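Local structure of sulfhydryl oxidase 1 (3LLK) at residues 43-55 / 65-77. The protein catalyses the FAD-dependent oxidation of thiols to disulfides, probably passing the electrons on to molecular oxygen. Sequence-based numbering, arbitrary orientation.
Sequences VALKKFVAVLAKY and FLHSVNEWLKRQK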
loop_
_atom_site.group_PDB
_atom_site.type_symbol
_atom_site.label_atom_id
_atom_site.label_comp_id
_atom_site.label_asym_id
_atom_site.label_seq_id
_atom_site.Cartn_x
_atom_site.Cartn_y
_atom_site.Cartn_z
ATOM N N VAL A 43 -7.544 11.709 12.001
ATOM C CA VAL A 43 -7.603 10.424 12.693
ATOM C C VAL A 43 -7.084 9.332 11.741
ATOM O O VAL A 43 -6.292 8.476 12.131
ATOM C CB VAL A 43 -9.056 10.074 13.119
ATOM C CG1 VAL A 43 -9.093 8.686 13.795
ATOM C CG2 VAL A 43 -9.588 11.144 14.078
ATOM N N ALA A 44 -7.529 9.380 10.490
ATOM C CA ALA A 44 -7.109 8.403 9.493
ATOM C C ALA A 44 -5.592 8.454 9.298
ATOM O O ALA A 44 -4.938 7.415 9.187
ATOM C CB ALA A 44 -7.836 8.662 8.160
ATOM N N LEU A 45 -5.033 9.664 9.269
ATOM C CA LEU A 45 -3.595 9.836 9.096
ATOM C C LEU A 45 -2.834 9.214 10.265
ATOM O O LEU A 45 -1.840 8.516 10.065
ATOM C CB LEU A 45 -3.239 11.319 8.987
ATOM C CG LEU A 45 -1.752 11.680 8.937
ATOM C CD1 LEU A 45 -1.053 10.891 7.842
ATOM C CD2 LEU A 45 -1.594 13.169 8.676
ATOM N N LYS A 46 -3.311 9.464 11.484
ATOM C CA LYS A 46 -2.668 8.938 12.677
ATOM C C LYS A 46 -2.743 7.417 12.747
ATOM O O LYS A 46 -1.797 6.769 13.188
ATOM C CB LYS A 46 -3.296 9.546 13.938
ATOM C CG LYS A 46 -3.078 11.047 14.078
ATOM C CD LYS A 46 -3.670 11.576 15.382
ATOM C CE LYS A 46 -3.404 13.067 15.550
ATOM N NZ LYS A 46 -3.927 13.581 16.848
ATOM N N LYS A 47 -3.860 6.846 12.311
ATOM C CA LYS A 47 -4.008 5.397 12.346
ATOM C C LYS A 47 -3.103 4.752 11.304
ATOM O O LYS A 47 -2.525 3.695 11.553
ATOM C CB LYS A 47 -5.465 4.991 12.099
ATOM C CG LYS A 47 -6.377 5.225 13.297
ATOM C CD LYS A 47 -7.808 4.805 13.024
ATOM C CE LYS A 47 -8.692 5.048 14.246
ATOM N NZ LYS A 47 -10.147 4.846 13.962
ATOM N N PHE A 48 -2.981 5.386 10.138
ATOM C CA PHE A 48 -2.135 4.843 9.076
ATOM C C PHE A 48 -0.652 4.961 9.441
ATOM O O PHE A 48 0.119 4.042 9.191
ATOM C CB PHE A 48 -2.405 5.561 7.744
ATOM C CG PHE A 48 -1.734 4.917 6.563
ATOM C CD1 PHE A 48 -2.183 3.693 6.071
ATOM C CD2 PHE A 48 -0.644 5.529 5.947
ATOM C CE1 PHE A 48 -1.555 3.087 4.979
ATOM C CE2 PHE A 48 -0.014 4.931 4.858
ATOM C CZ PHE A 48 -0.469 3.708 4.373
ATOM N N VAL A 49 -0.256 6.093 10.023
ATOM C CA VAL A 49 1.137 6.285 10.419
ATOM C C VAL A 49 1.477 5.296 11.534
ATOM O O VAL A 49 2.589 4.778 11.578
ATOM C CB VAL A 49 1.412 7.742 10.892
ATOM C CG1 VAL A 49 2.784 7.852 11.510
ATOM C CG2 VAL A 49 1.323 8.688 9.707
ATOM N N ALA A 50 0.516 5.035 12.425
ATOM C CA ALA A 50 0.725 4.076 13.506
ATOM C C ALA A 50 0.987 2.717 12.864
ATOM O O ALA A 50 1.867 1.973 13.301
ATOM C CB ALA A 50 -0.510 3.997 14.412
ATOM N N VAL A 51 0.222 2.398 11.824
ATOM C CA VAL A 51 0.388 1.131 11.109
ATOM C C VAL A 51 1.765 1.066 10.436
ATOM O O VAL A 51 2.447 0.039 10.498
ATOM C CB VAL A 51 -0.733 0.932 10.056
ATOM C CG1 VAL A 51 -0.392 -0.209 9.118
ATOM C CG2 VAL A 51 -2.052 0.629 10.762
ATOM N N LEU A 52 2.187 2.165 9.813
ATOM C CA LEU A 52 3.495 2.188 9.165
ATOM C C LEU A 52 4.620 2.002 10.184
ATOM O O LEU A 52 5.525 1.183 9.993
ATOM C CB LEU A 52 3.703 3.510 8.421
ATOM C CG LEU A 52 2.740 3.755 7.255
ATOM C CD1 LEU A 52 2.939 5.176 6.736
ATOM C CD2 LEU A 52 2.988 2.724 6.148
ATOM N N ALA A 53 4.559 2.764 11.269
ATOM C CA ALA A 53 5.590 2.683 12.301
ATOM C C ALA A 53 5.779 1.249 12.787
ATOM O O ALA A 53 6.893 0.833 13.107
ATOM C CB ALA A 53 5.231 3.590 13.474
ATOM N N LYS A 54 4.696 0.485 12.824
ATOM C CA LYS A 54 4.781 -0.889 13.301
ATOM C C LYS A 54 5.014 -1.962 12.239
ATOM O O LYS A 54 5.767 -2.905 12.474
ATOM C CB LYS A 54 3.515 -1.249 14.079
ATOM C CG LYS A 54 3.525 -2.663 14.636
ATOM C CD LYS A 54 2.312 -2.921 15.500
ATOM C CE LYS A 54 2.418 -4.275 16.181
ATOM N NZ LYS A 54 1.263 -4.518 17.086
ATOM N N TYR A 55 4.387 -1.817 11.075
ATOM C CA TYR A 55 4.498 -2.839 10.037
ATOM C C TYR A 55 5.333 -2.565 8.781
ATOM O O TYR A 55 5.635 -3.497 8.041
ATOM C CB TYR A 55 3.093 -3.273 9.620
ATOM C CG TYR A 55 2.314 -3.915 10.751
ATOM C CD1 TYR A 55 2.780 -5.080 11.373
ATOM C CD2 TYR A 55 1.116 -3.358 11.204
ATOM C CE1 TYR A 55 2.071 -5.673 12.416
ATOM C CE2 TYR A 55 0.401 -3.940 12.242
ATOM C CZ TYR A 55 0.882 -5.100 12.845
ATOM O OH TYR A 55 0.163 -5.687 13.860
ATOM N N PHE A 65 12.624 6.930 11.694
ATOM C CA PHE A 65 11.937 8.100 11.166
ATOM C C PHE A 65 10.415 7.954 11.340
ATOM O O PHE A 65 9.740 8.884 11.785
ATOM C CB PHE A 65 12.282 8.259 9.686
ATOM C CG PHE A 65 11.406 9.227 8.957
ATOM C CD1 PHE A 65 11.597 10.597 9.089
ATOM C CD2 PHE A 65 10.392 8.764 8.126
ATOM C CE1 PHE A 65 10.788 11.495 8.401
ATOM C CE2 PHE A 65 9.581 9.652 7.431
ATOM C CZ PHE A 65 9.780 11.019 7.569
ATOM N N LEU A 66 9.876 6.790 10.990
ATOM C CA LEU A 66 8.439 6.561 11.129
ATOM C C LEU A 66 7.995 6.602 12.590
ATOM O O LEU A 66 6.928 7.137 12.908
ATOM C CB LEU A 66 8.048 5.222 10.489
ATOM C CG LEU A 66 8.228 5.194 8.967
ATOM C CD1 LEU A 66 8.092 3.762 8.452
ATOM C CD2 LEU A 66 7.198 6.124 8.310
ATOM N N HIS A 67 8.807 6.038 13.483
ATOM C CA HIS A 67 8.472 6.049 14.909
ATOM C C HIS A 67 8.488 7.491 15.428
ATOM O O HIS A 67 7.643 7.881 16.244
ATOM C CB HIS A 67 9.482 5.201 15.696
ATOM C CG HIS A 67 9.320 5.289 17.183
ATOM N ND1 HIS A 67 8.367 4.571 17.873
ATOM C CD2 HIS A 67 9.957 6.051 18.104
ATOM C CE1 HIS A 67 8.423 4.887 19.156
ATOM N NE2 HIS A 67 9.379 5.783 19.321
ATOM N N SER A 68 9.437 8.287 14.941
ATOM C CA SER A 68 9.543 9.684 15.375
ATOM C C SER A 68 8.343 10.504 14.888
ATOM O O SER A 68 7.837 11.358 15.611
ATOM C CB SER A 68 10.850 10.303 14.866
ATOM O OG SER A 68 10.999 11.643 15.309
ATOM N N VAL A 69 7.884 10.242 13.666
ATOM C CA VAL A 69 6.731 10.965 13.134
ATOM C C VAL A 69 5.478 10.496 13.861
ATOM O O VAL A 69 4.631 11.301 14.231
ATOM C CB VAL A 69 6.554 10.724 11.619
ATOM C CG1 VAL A 69 5.272 11.379 11.141
ATOM C CG2 VAL A 69 7.756 11.300 10.853
ATOM N N ASN A 70 5.380 9.187 14.078
ATOM C CA ASN A 70 4.239 8.602 14.770
ATOM C C ASN A 70 4.083 9.249 16.150
ATOM O O ASN A 70 2.988 9.677 16.525
ATOM C CB ASN A 70 4.435 7.093 14.935
ATOM C CG ASN A 70 3.177 6.391 15.410
ATOM O OD1 ASN A 70 3.245 5.370 16.093
ATOM N ND2 ASN A 70 2.024 6.925 15.039
ATOM N N GLU A 71 5.185 9.321 16.895
ATOM C CA GLU A 71 5.171 9.906 18.236
ATOM C C GLU A 71 4.852 11.400 18.224
ATOM O O GLU A 71 4.152 11.903 19.105
ATOM C CB GLU A 71 6.511 9.656 18.937
ATOM C CG GLU A 71 6.714 8.207 19.341
ATOM C CD GLU A 71 5.493 7.629 20.047
ATOM O OE1 GLU A 71 5.002 8.261 21.009
ATOM O OE2 GLU A 71 5.023 6.542 19.648
ATOM N N TRP A 72 5.360 12.110 17.222
ATOM C CA TRP A 72 5.076 13.534 17.116
ATOM C C TRP A 72 3.566 13.730 16.946
ATOM O O TRP A 72 2.971 14.616 17.561
ATOM C CB TRP A 72 5.797 14.139 15.915
ATOM C CG TRP A 72 5.532 15.601 15.764
ATOM C CD1 TRP A 72 6.165 16.623 16.415
ATOM C CD2 TRP A 72 4.541 16.211 14.924
ATOM N NE1 TRP A 72 5.634 17.832 16.028
ATOM C CE2 TRP A 72 4.634 17.608 15.116
ATOM C CE3 TRP A 72 3.583 15.713 14.029
ATOM C CZ2 TRP A 72 3.803 18.517 14.445
ATOM C CZ3 TRP A 72 2.755 16.617 13.361
ATOM C CH2 TRP A 72 2.872 18.003 13.573
ATOM N N LEU A 73 2.957 12.907 16.097
ATOM C CA LEU A 73 1.517 12.980 15.848
ATOM C C LEU A 73 0.727 12.689 17.116
ATOM O O LEU A 73 -0.238 13.392 17.430
ATOM C CB LEU A 73 1.103 11.981 14.763
ATOM C CG LEU A 73 1.417 12.353 13.315
ATOM C CD1 LEU A 73 1.101 11.181 12.391
ATOM C CD2 LEU A 73 0.596 13.576 12.928
ATOM N N LYS A 74 1.135 11.641 17.828
ATOM C CA LYS A 74 0.474 11.239 19.062
ATOM C C LYS A 74 0.498 12.347 20.108
ATOM O O LYS A 74 -0.419 12.459 20.914
ATOM C CB LYS A 74 1.128 9.970 19.623
ATOM C CG LYS A 74 0.742 8.698 18.869
ATOM C CD LYS A 74 1.666 7.529 19.185
ATOM C CE LYS A 74 1.642 7.164 20.657
ATOM N NZ LYS A 74 2.632 6.094 20.975
ATOM N N ARG A 75 1.540 13.173 20.089
ATOM C CA ARG A 75 1.648 14.267 21.045
ATOM C C ARG A 75 0.763 15.467 20.721
ATOM O O ARG A 75 0.336 16.177 21.628
ATOM C CB ARG A 75 3.100 14.725 21.173
ATOM C CG ARG A 75 3.916 13.872 22.113
ATOM C CD ARG A 75 5.346 14.335 22.126
ATOM N NE ARG A 75 5.980 14.106 20.834
ATOM C CZ ARG A 75 7.137 14.645 20.469
ATOM N NH1 ARG A 75 7.785 15.449 21.302
ATOM N NH2 ARG A 75 7.645 14.380 19.276
ATOM N N GLN A 76 0.486 15.704 19.442
ATOM C CA GLN A 76 -0.368 16.831 19.072
ATOM C C GLN A 76 -1.770 16.585 19.625
ATOM O O GLN A 76 -2.543 15.812 19.061
ATOM C CB GLN A 76 -0.444 16.992 17.549
ATOM C CG GLN A 76 0.903 17.081 16.853
ATOM C CD GLN A 76 1.872 17.993 17.575
ATOM O OE1 GLN A 76 1.554 19.145 17.873
ATOM N NE2 GLN A 76 3.064 17.481 17.863
ATOM N N LYS A 77 -2.085 17.241 20.737
ATOM C CA LYS A 77 -3.390 17.096 21.368
ATOM C C LYS A 77 -4.486 17.819 20.585
ATOM O O LYS A 77 -5.642 17.397 20.595
ATOM C CB LYS A 77 -3.345 17.622 22.808
ATOM C CG LYS A 77 -2.463 16.802 23.750
ATOM C CD LYS A 77 -2.576 17.287 25.194
ATOM C CE LYS A 77 -1.779 16.403 26.149
ATOM N NZ LYS A 77 -1.953 16.807 27.579
HETATM O O HOH W 1 -2.466 12.998 18.778
#
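The side chains of Val49 and Asn70 pass alongside one another, pointing opposite ways, where helix 39-55 packs against helix 60-75, with CG1 of Val49 resting 3.6 Å from CA of Asn70. The other branch of the valine, CG2, meets CD1 of Leu73 tip to tip at 3.7 Å. With its CG anti to the backbone N (chi1 -169°), Asn70 lays its amide along the turn between Ala50 and Ala53: ND2 lies 3.5 Å from CA of Ala50, and OD1 sits 3.7 Å from CB of Ala53. These are van der Waals contacts, made possible by the two small side chains. Ala53 also receives CB of Leu66, 4.0 Å from its CA, in the region where the backbones come nearest. Replacing Asn70 by alanine is likely to open a gap beside Ala50 and Ala53 and to take the amide from against CG1 of Val49.

Toward the C-terminal end of helix 60-75, Lys46 stretches its extended chain past the carbonyl of Leu73. Its NZ makes a weak 3.4 Å hydrogen bond to O of Gln76, and a water very close to NZ also approaches O of Leu73 and O of Gln76. Segments 43-55 and 65-75 run roughly antiparallel (150°), their axes 8.4 Å apart at closest approach, as a hairpin of successive helices backed by helix 118-134 behind the first and helix 83-92 behind the second. The contact does not touch the flavin. Its centre is mixed, apolar side chains surrounding one buried amide, and the lysine probably offsets the partial negative charge of carbonyls at the helix end.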